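Local coordinates for 5-Carboxyvanillate Decarboxylase (Novosphingobium aromaticivorans, PDB 4QRN), which probably catalyses the metal-dependent decarboxylation of 5-carboxyvanillate to vanillate, and here holds manganese and the inhibitor 4-hydroxy-3-methoxy-5-nitrobenzoic acid, at residues Val52-Ile57 / Tyr73-Ser78; Ser304-Thr309 / Gln324-Asp329. All coordinates share one frame; numbering follows the deposited sequence.

Contact 1 of 2, residues Val52-Ile57 / Tyr73-Ser78; sequences VYLRMI and YAQSPS. With 1DF (4-hydroxy-3-methoxy-5-nitrobenzoic acid), chain F.
Leu-54 meets Ala-74 and Gln-75 in a small contact at the protein surface, where helix 47-59 lies against the C-terminal end of helix 64-75. The evidence is one branch of one leucine: CD2 of Leu-54 makes an apolar contact with CB of Ala-74 at 3.8 Å and also lies against the end of the Gln-75 side chain, with OE1 of Gln-75 at 3.8 Å from it. Gln-75 runs extended beyond CG (chi2 179°), carrying its side chain alongside the leucine in the opposite direction. No hydrogen bond crosses between the segments, and only 127 Å² is buried.

One residue before Ala-74, Tyr-73 turns to the ligand pocket instead. Its chi1 of -73°, CG anti to the carbonyl carbon, sends the ring toward the pocket; the inhibitor's carboxylate O2 lies at the ring's edge, near its plane, and accepts a 2.5 Å hydrogen bond from Tyr-73 OH. Arg-80 NH1 is hydrogen-bonded to the same hydroxyl. A phenylalanine here would probably leave carboxylate O2 without this donor and Arg-80 without its hydroxyl partner.

Ser-78 OG caps Ala-81 N at the start of helix 79-89. That helix packs against Tyr-73 through Ala-81 and Ile-84, while helix 122-142 covers Val-52 on helix 47-59.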
ATOM      1  N   VAL A  52      20.281   2.961 -23.573  1.00 10.41           N
ATOM      2  CA  VAL A  52      21.011   3.483 -22.413  1.00 10.40           C
ATOM      3  C   VAL A  52      20.766   2.601 -21.189  1.00  9.77           C
ATOM      4  O   VAL A  52      21.719   2.306 -20.446  1.00 10.30           O
ATOM      5  CB  VAL A  52      20.636   4.944 -22.079  1.00 11.91           C
ATOM      6  CG1 VAL A  52      21.287   5.380 -20.760  1.00 12.39           C
ATOM      7  CG2 VAL A  52      21.051   5.856 -23.226  1.00 12.98           C
ATOM      8  N   TYR A  53      19.532   2.144 -20.975  1.00  9.65           N
ATOM      9  CA  TYR A  53      19.309   1.241 -19.853  1.00  9.61           C
ATOM     10  C   TYR A  53      20.171  -0.005 -19.984  1.00  9.88           C
ATOM     11  O   TYR A  53      20.772  -0.470 -19.013  1.00 10.07           O
ATOM     12  CB  TYR A  53      17.849   0.816 -19.790  1.00  9.49           C
ATOM     13  CG  TYR A  53      16.821   1.926 -19.601  1.00  8.89           C
ATOM     14  CD1 TYR A  53      17.166   3.202 -19.124  1.00  8.95           C
ATOM     15  CD2 TYR A  53      15.499   1.677 -19.909  1.00  8.70           C
ATOM     16  CE1 TYR A  53      16.204   4.188 -18.948  1.00  8.35           C
ATOM     17  CE2 TYR A  53      14.526   2.641 -19.732  1.00  8.46           C
ATOM     18  CZ  TYR A  53      14.878   3.881 -19.260  1.00  7.90           C
ATOM     19  OH  TYR A  53      13.880   4.817 -19.097  1.00  7.77           O
ATOM     20  N   LEU A  54      20.236  -0.575 -21.184  1.00 10.10           N
ATOM     21  CA  LEU A  54      21.060  -1.767 -21.383  1.00 11.17           C
ATOM     22  C   LEU A  54      22.541  -1.472 -21.115  1.00 10.75           C
ATOM     23  O   LEU A  54      23.248  -2.290 -20.528  1.00 11.37           O
ATOM     24  CB  LEU A  54      20.861  -2.324 -22.796  1.00 12.10           C
ATOM     25  CG  LEU A  54      19.505  -3.008 -23.025  1.00 13.69           C
ATOM     26  CD1 LEU A  54      19.287  -3.301 -24.508  1.00 15.00           C
ATOM     27  CD2 LEU A  54      19.346  -4.291 -22.206  1.00 15.69           C
ATOM     28  N   ARG A  55      23.003  -0.305 -21.537  1.00 10.93           N
ATOM     29  CA  ARG A  55      24.381   0.101 -21.273  1.00 11.77           C
ATOM     30  C   ARG A  55      24.646   0.183 -19.771  1.00 11.67           C
ATOM     31  O   ARG A  55      25.697  -0.269 -19.295  1.00 12.05           O
ATOM     32  CB  ARG A  55      24.644   1.453 -21.942  1.00 12.52           C
ATOM     33  CG  ARG A  55      26.087   1.920 -21.867  1.00 13.32           C
ATOM     34  CD  ARG A  55      26.183   3.355 -22.339  1.00 14.42           C
ATOM     35  NE  ARG A  55      25.773   4.293 -21.300  1.00 15.01           N
ATOM     36  CZ  ARG A  55      25.191   5.464 -21.527  1.00 14.66           C
ATOM     37  NH1 ARG A  55      24.851   5.839 -22.751  1.00 15.43           N
ATOM     38  NH2 ARG A  55      24.909   6.272 -20.515  1.00 15.60           N
ATOM     39  N   MET A  56      23.707   0.764 -19.023  1.00 10.96           N
ATOM     40  CA  MET A  56      23.859   0.916 -17.580  1.00 11.19           C
ATOM     41  C   MET A  56      23.822  -0.431 -16.880  1.00 11.30           C
ATOM     42  O   MET A  56      24.538  -0.654 -15.891  1.00 11.77           O
ATOM     43  CB  MET A  56      22.734   1.811 -17.035  1.00 11.13           C
ATOM     44  CG  MET A  56      22.874   3.247 -17.509  1.00 11.20           C
ATOM     45  SD  MET A  56      21.528   4.327 -16.952  1.00 11.21           S
ATOM     46  CE  MET A  56      21.689   4.257 -15.175  1.00 11.88           C
ATOM     47  N   ILE A  57      23.008  -1.350 -17.389  1.00 10.98           N
ATOM     48  CA  ILE A  57      22.989  -2.695 -16.835  1.00 12.27           C
ATOM     49  C   ILE A  57      24.344  -3.378 -17.086  1.00 13.52           C
ATOM     50  O   ILE A  57      24.935  -3.978 -16.175  1.00 14.25           O
ATOM     51  CB  ILE A  57      21.812  -3.503 -17.384  1.00 12.48           C
ATOM     52  CG1 ILE A  57      20.489  -2.889 -16.883  1.00 12.33           C
ATOM     53  CG2 ILE A  57      21.924  -4.979 -16.978  1.00 13.85           C
ATOM     54  CD1 ILE A  57      19.264  -3.413 -17.618  1.00 12.78           C
ATOM     55  N   TYR A  73      12.156  -6.354 -19.489  1.00  9.94           N
ATOM     56  CA  TYR A  73      11.467  -6.002 -20.728  1.00 10.56           C
ATOM     57  C   TYR A  73      12.388  -5.978 -21.930  1.00 10.62           C
ATOM     58  O   TYR A  73      11.955  -6.319 -23.034  1.00 11.87           O
ATOM     59  CB  TYR A  73      10.671  -4.678 -20.609  1.00 10.34           C
ATOM     60  CG  TYR A  73       9.442  -4.883 -19.768  1.00 10.24           C
ATOM     61  CD1 TYR A  73       8.427  -5.738 -20.199  1.00 10.77           C
ATOM     62  CD2 TYR A  73       9.308  -4.272 -18.535  1.00  9.49           C
ATOM     63  CE1 TYR A  73       7.330  -5.989 -19.396  1.00 10.51           C
ATOM     64  CE2 TYR A  73       8.211  -4.522 -17.736  1.00  9.92           C
ATOM     65  CZ  TYR A  73       7.236  -5.376 -18.164  1.00 10.14           C
ATOM     66  OH  TYR A  73       6.159  -5.655 -17.365  1.00 11.09           O
ATOM     67  N   ALA A  74      13.637  -5.586 -21.751  1.00 11.09           N
ATOM     68  CA  ALA A  74      14.508  -5.465 -22.905  1.00 12.53           C
ATOM     69  C   ALA A  74      15.122  -6.797 -23.332  1.00 14.33           C
ATOM     70  O   ALA A  74      15.580  -6.901 -24.465  1.00 16.28           O
ATOM     71  CB  ALA A  74      15.603  -4.442 -22.625  1.00 13.03           C
ATOM     72  N   GLN A  75      15.118  -7.812 -22.463  1.00 14.34           N
ATOM     73  CA  GLN A  75      15.801  -9.084 -22.764  1.00 16.84           C
ATOM     74  C   GLN A  75      14.984 -10.368 -22.545  1.00 13.70           C
ATOM     75  O   GLN A  75      15.387 -11.429 -22.998  1.00 14.70           O
ATOM     76  CB  GLN A  75      17.088  -9.184 -21.954  1.00 23.80           C
ATOM     77  CG  GLN A  75      17.985  -7.966 -22.112  1.00 32.24           C
ATOM     78  CD  GLN A  75      19.249  -8.067 -21.288  1.00 39.35           C
ATOM     79  OE1 GLN A  75      20.353  -7.928 -21.811  1.00 41.57           O
ATOM     80  NE2 GLN A  75      19.097  -8.303 -19.990  1.00 41.77           N
ATOM     81  N   SER A  76      13.857 -10.313 -21.842  1.00 11.34           N
ATOM     82  CA  SER A  76      13.098 -11.535 -21.618  1.00 10.55           C
ATOM     83  C   SER A  76      12.572 -12.089 -22.931  1.00 10.84           C
ATOM     84  O   SER A  76      12.058 -11.329 -23.749  1.00 11.50           O
ATOM     85  CB  SER A  76      11.897 -11.254 -20.711  1.00  9.83           C
ATOM     86  OG  SER A  76      10.985 -12.356 -20.715  1.00  9.28           O
ATOM     87  N   PRO A  77      12.621 -13.422 -23.101  1.00 11.06           N
ATOM     88  CA  PRO A  77      12.009 -14.054 -24.283  1.00 11.99           C
ATOM     89  C   PRO A  77      10.517 -14.320 -24.099  1.00 11.69           C
ATOM     90  O   PRO A  77       9.896 -14.913 -24.983  1.00 13.31           O
ATOM     91  CB  PRO A  77      12.754 -15.391 -24.382  1.00 12.93           C
ATOM     92  CG  PRO A  77      13.006 -15.737 -22.935  1.00 13.45           C
ATOM     93  CD  PRO A  77      13.319 -14.408 -22.250  1.00 12.46           C
ATOM     94  N   SER A  78       9.955 -13.931 -22.958  1.00 10.05           N
ATOM     95  CA  SER A  78       8.546 -14.170 -22.722  1.00  9.85           C
ATOM     96  C   SER A  78       7.678 -13.498 -23.764  1.00  8.57           C
ATOM     97  O   SER A  78       7.970 -12.400 -24.272  1.00  8.90           O
ATOM     98  CB  SER A  78       8.140 -13.722 -21.323  1.00  9.99           C
ATOM     99  OG  SER A  78       8.180 -12.300 -21.181  1.00  9.23           O
TER
HETATM  100  C1  1DF F 402       4.466  -2.030 -15.847  0.91  7.13           C
HETATM  101  CO1 1DF F 402       3.274  -1.492 -15.452  0.91  7.49           C
HETATM  102  CO2 1DF F 402       5.496  -1.171 -16.290  0.91  7.25           C
HETATM  103  CM1 1DF F 402       3.131  -0.074 -15.617  0.91  7.35           C
HETATM  104  CM2 1DF F 402       5.258   0.161 -16.562  0.91  7.21           C
HETATM  105  OM  1DF F 402       6.205   1.023 -17.037  0.91  7.81           O
HETATM  106  CZ  1DF F 402       4.009   0.724 -16.344  0.91  6.97           C
HETATM  107  CC  1DF F 402       4.742  -3.485 -15.754  0.91  7.68           C
HETATM  108  CV  1DF F 402       7.561   0.576 -17.022  0.91  8.43           C
HETATM  109  O1  1DF F 402       3.736  -4.301 -15.863  0.91  8.13           O
HETATM  110  O2  1DF F 402       5.910  -3.859 -15.599  0.91  8.02           O
HETATM  111  O3  1DF F 402       3.703   1.924 -16.745  0.91  7.96           O
HETATM  112  N   1DF F 402       2.071   0.544 -14.747  0.91 10.98           N
HETATM  113  O11 1DF F 402       1.916   1.730 -14.670  0.91 12.10           O
HETATM  114  O22 1DF F 402       1.447  -0.227 -13.966  0.91 12.55           O

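Contact 2 of 2, residues Ser304-Thr309 / Gln324-Asp329; sequences SNVLVT and QVMGED
Val-306 O accepts a hydrogen bond from Arg-330 NE, and the methyl CE of Met-326 stands 3.2 Å from that same Val-306 O in a van der Waals approach, not a bond. This close approach lies within a beta-alpha-beta unit, in which strand 306-309 leads through helix 316-326 to strand 331-332. The unit belongs to the distorted (beta/alpha)8 barrel of the amidohydrolase family, and the contact packs the last turn of the helix onto its preceding strand.

Met-326 contributes 74 Å² of the 149 Å² buried, about half, and takes part in every close approach between the segments. The bends at chi2 (-88°) and chi3 (-48°) curl its thioether and set CE beside the Val-306 carbonyl. CG1 of Val-306 is more distant, at 4.2 Å from CE of Met-326. No hydrogen bond links the two segments, so the contact between them rests on van der Waals packing.

Gly-327 ends the helix with a positive phi (101°); at its backbone angles a CB would be jammed against the carbonyl O of Met-326, which accounts for a glycine there. The chain then turns through Glu-328 and Asp-329, both salt-bridged to Lys-361 of helix 356-370. Backbone bonds from Val-308 to Arg-330 and Met-332, and from Leu-307 to Ile-259 and Val-261, place strand 306-309 between its two parallel neighbours.

Val-308 points its CB toward the helix, and its side chain crosses that of Met-326 at about a right angle. The touching branch is CG2 of Val-308, anti to the carbonyl carbon, which lies 3.9 Å from SD and 3.8 Å from CE of Met-326.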
ATOM      1  N   SER A 304      -9.460  18.305  -3.478  1.00 10.26           N
ATOM      2  CA  SER A 304      -9.174  19.569  -4.173  1.00 10.90           C
ATOM      3  C   SER A 304      -7.936  19.563  -5.058  1.00  8.91           C
ATOM      4  O   SER A 304      -7.857  20.408  -5.956  1.00 10.29           O
ATOM      5  CB  SER A 304      -9.047  20.704  -3.181  1.00 12.94           C
ATOM      6  OG  SER A 304      -8.021  20.466  -2.260  1.00 14.20           O
ATOM      7  N   ASN A 305      -6.985  18.669  -4.810  1.00  8.24           N
ATOM      8  CA  ASN A 305      -5.684  18.742  -5.484  1.00  8.22           C
ATOM      9  C   ASN A 305      -5.173  17.441  -6.063  1.00  7.41           C
ATOM     10  O   ASN A 305      -4.182  17.479  -6.783  1.00  8.67           O
ATOM     11  CB  ASN A 305      -4.610  19.289  -4.541  1.00  8.82           C
ATOM     12  CG  ASN A 305      -4.876  20.708  -4.126  1.00  9.78           C
ATOM     13  OD1 ASN A 305      -5.499  20.971  -3.084  1.00 11.33           O
ATOM     14  ND2 ASN A 305      -4.416  21.645  -4.933  1.00  9.78           N
ATOM     15  N   VAL A 306      -5.807  16.309  -5.786  1.00  7.07           N
ATOM     16  CA  VAL A 306      -5.356  15.027  -6.313  1.00  7.61           C
ATOM     17  C   VAL A 306      -6.406  14.466  -7.254  1.00  6.90           C
ATOM     18  O   VAL A 306      -7.603  14.634  -7.043  1.00  7.69           O
ATOM     19  CB  VAL A 306      -5.045  14.043  -5.166  1.00  7.63           C
ATOM     20  CG1 VAL A 306      -4.582  12.685  -5.707  1.00  8.51           C
ATOM     21  CG2 VAL A 306      -3.982  14.652  -4.242  1.00  8.70           C
ATOM     22  N   LEU A 307      -5.946  13.829  -8.318  1.00  7.20           N
ATOM     23  CA  LEU A 307      -6.795  13.226  -9.337  1.00  7.00           C
ATOM     24  C   LEU A 307      -6.300  11.794  -9.535  1.00  6.56           C
ATOM     25  O   LEU A 307      -5.098  11.534  -9.411  1.00  7.38           O
ATOM     26  CB  LEU A 307      -6.650  14.004 -10.643  1.00  7.58           C
ATOM     27  CG  LEU A 307      -7.119  15.466 -10.570  1.00  7.92           C
ATOM     28  CD1 LEU A 307      -6.607  16.237 -11.772  1.00  8.82           C
ATOM     29  CD2 LEU A 307      -8.663  15.570 -10.458  1.00  7.91           C
ATOM     30  N   VAL A 308      -7.219  10.879  -9.820  1.00  6.56           N
ATOM     31  CA  VAL A 308      -6.868   9.468  -9.889  1.00  7.05           C
ATOM     32  C   VAL A 308      -7.347   8.854 -11.177  1.00  6.61           C
ATOM     33  O   VAL A 308      -8.424   9.192 -11.694  1.00  7.00           O
ATOM     34  CB  VAL A 308      -7.503   8.723  -8.686  1.00  9.38           C
ATOM     35  CG1 VAL A 308      -7.551   7.213  -8.880  1.00 10.82           C
ATOM     36  CG2 VAL A 308      -6.777   9.099  -7.419  1.00  9.93           C
ATOM     37  N   THR A 309      -6.549   7.935 -11.704  1.00  6.61           N
ATOM     38  CA  THR A 309      -6.993   7.090 -12.807  1.00  6.33           C
ATOM     39  C   THR A 309      -7.081   5.642 -12.324  1.00  5.70           C
ATOM     40  O   THR A 309      -6.482   5.266 -11.324  1.00  7.01           O
ATOM     41  CB  THR A 309      -6.092   7.173 -14.052  1.00  7.06           C
ATOM     42  OG1 THR A 309      -4.972   6.279 -13.893  1.00  7.42           O
ATOM     43  CG2 THR A 309      -5.625   8.599 -14.329  1.00  7.96           C
ATOM     44  N   GLN A 324     -16.453   7.500  -4.631  1.00  9.71           N
ATOM     45  CA  GLN A 324     -17.101   7.990  -3.428  1.00 11.53           C
ATOM     46  C   GLN A 324     -16.141   8.840  -2.582  1.00 10.94           C
ATOM     47  O   GLN A 324     -16.539   9.891  -2.065  1.00 12.87           O
ATOM     48  CB  GLN A 324     -17.659   6.818  -2.632  1.00 16.62           C
ATOM     49  CG  GLN A 324     -18.497   7.253  -1.420  1.00 28.59           C
ATOM     50  CD  GLN A 324     -18.779   6.130  -0.437  1.00 39.26           C
ATOM     51  OE1 GLN A 324     -19.007   4.985  -0.826  1.00 45.03           O
ATOM     52  NE2 GLN A 324     -18.769   6.460   0.853  1.00 41.93           N
ATOM     53  N   VAL A 325     -14.895   8.401  -2.424  1.00 11.04           N
ATOM     54  CA  VAL A 325     -13.944   9.120  -1.569  1.00 12.77           C
ATOM     55  C   VAL A 325     -13.499  10.443  -2.197  1.00 12.95           C
ATOM     56  O   VAL A 325     -13.428  11.472  -1.531  1.00 14.97           O
ATOM     57  CB  VAL A 325     -12.689   8.236  -1.319  1.00 14.22           C
ATOM     58  CG1 VAL A 325     -11.574   9.042  -0.643  1.00 15.45           C
ATOM     59  CG2 VAL A 325     -13.064   7.029  -0.471  1.00 15.61           C
ATOM     60  N   MET A 326     -13.182  10.398  -3.487  1.00 12.80           N
ATOM     61  CA  MET A 326     -12.573  11.542  -4.178  1.00 14.19           C
ATOM     62  C   MET A 326     -13.625  12.466  -4.782  1.00 11.74           C
ATOM     63  O   MET A 326     -13.330  13.634  -5.035  1.00 12.55           O
ATOM     64  CB  MET A 326     -11.726  11.080  -5.377  1.00 16.33           C
ATOM     65  CG  MET A 326     -10.717   9.995  -5.211  1.00 19.95           C
ATOM     66  SD  MET A 326      -9.134  10.535  -4.703  1.00 19.15           S
ATOM     67  CE  MET A 326      -8.730  11.908  -5.778  1.00 17.99           C
ATOM     68  N   GLY A 327     -14.798  11.914  -5.101  1.00 10.13           N
ATOM     69  CA  GLY A 327     -15.764  12.560  -5.975  1.00  9.60           C
ATOM     70  C   GLY A 327     -15.694  11.972  -7.379  1.00  8.72           C
ATOM     71  O   GLY A 327     -14.606  11.748  -7.933  1.00  9.30           O
ATOM     72  N   GLU A 328     -16.860  11.766  -7.988  1.00  8.68           N
ATOM     73  CA  GLU A 328     -16.884  11.160  -9.316  1.00  8.93           C
ATOM     74  C   GLU A 328     -16.263  12.034 -10.402  1.00  8.33           C
ATOM     75  O   GLU A 328     -15.933  11.513 -11.464  1.00  9.11           O
ATOM     76  CB  GLU A 328     -18.290  10.759  -9.709  1.00 10.84           C
ATOM     77  CG  GLU A 328     -19.189  11.925  -9.946  1.00 12.45           C
ATOM     78  CD  GLU A 328     -20.538  11.523 -10.502  1.00 14.00           C
ATOM     79  OE1 GLU A 328     -20.902  10.332 -10.405  1.00 15.31           O
ATOM     80  OE2 GLU A 328     -21.247  12.391 -11.049  1.00 15.57           O
ATOM     81  N   ASP A 329     -16.067  13.323 -10.148  1.00  8.18           N
ATOM     82  CA  ASP A 329     -15.401  14.185 -11.111  1.00  8.65           C
ATOM     83  C   ASP A 329     -13.890  14.013 -11.111  1.00  7.67           C
ATOM     84  O   ASP A 329     -13.231  14.627 -11.948  1.00  8.90           O
ATOM     85  CB  ASP A 329     -15.672  15.675 -10.822  1.00 11.65           C
ATOM     86  CG  ASP A 329     -17.088  16.103 -11.044  1.00 15.97           C
ATOM     87  OD1 ASP A 329     -17.906  15.314 -11.538  1.00 15.22           O
ATOM     88  OD2 ASP A 329     -17.360  17.288 -10.737  1.00 19.31           O
TER

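How the contacts relate
Contacts 1 and 2 lie on opposite sides of the chain's centre, with their own centres 36 Å apart and their nearest atoms about 17 Å apart; they do not touch. Contact 1 holds the ligand-pocket residue Tyr-73, while its leucine packing lies away from the site. The residues that touch in contact 2 are not among those of the metal site or ligand pocket: the side chain of Val-308 is about 12 Å from the inhibitor and about 13 Å from the manganese, which Glu-41, His-210 and Asp-336 bind. It is about 9 Å from the side chain of Glu-41, and the side chain of Thr-309, on the same strand, touches that metal ligand.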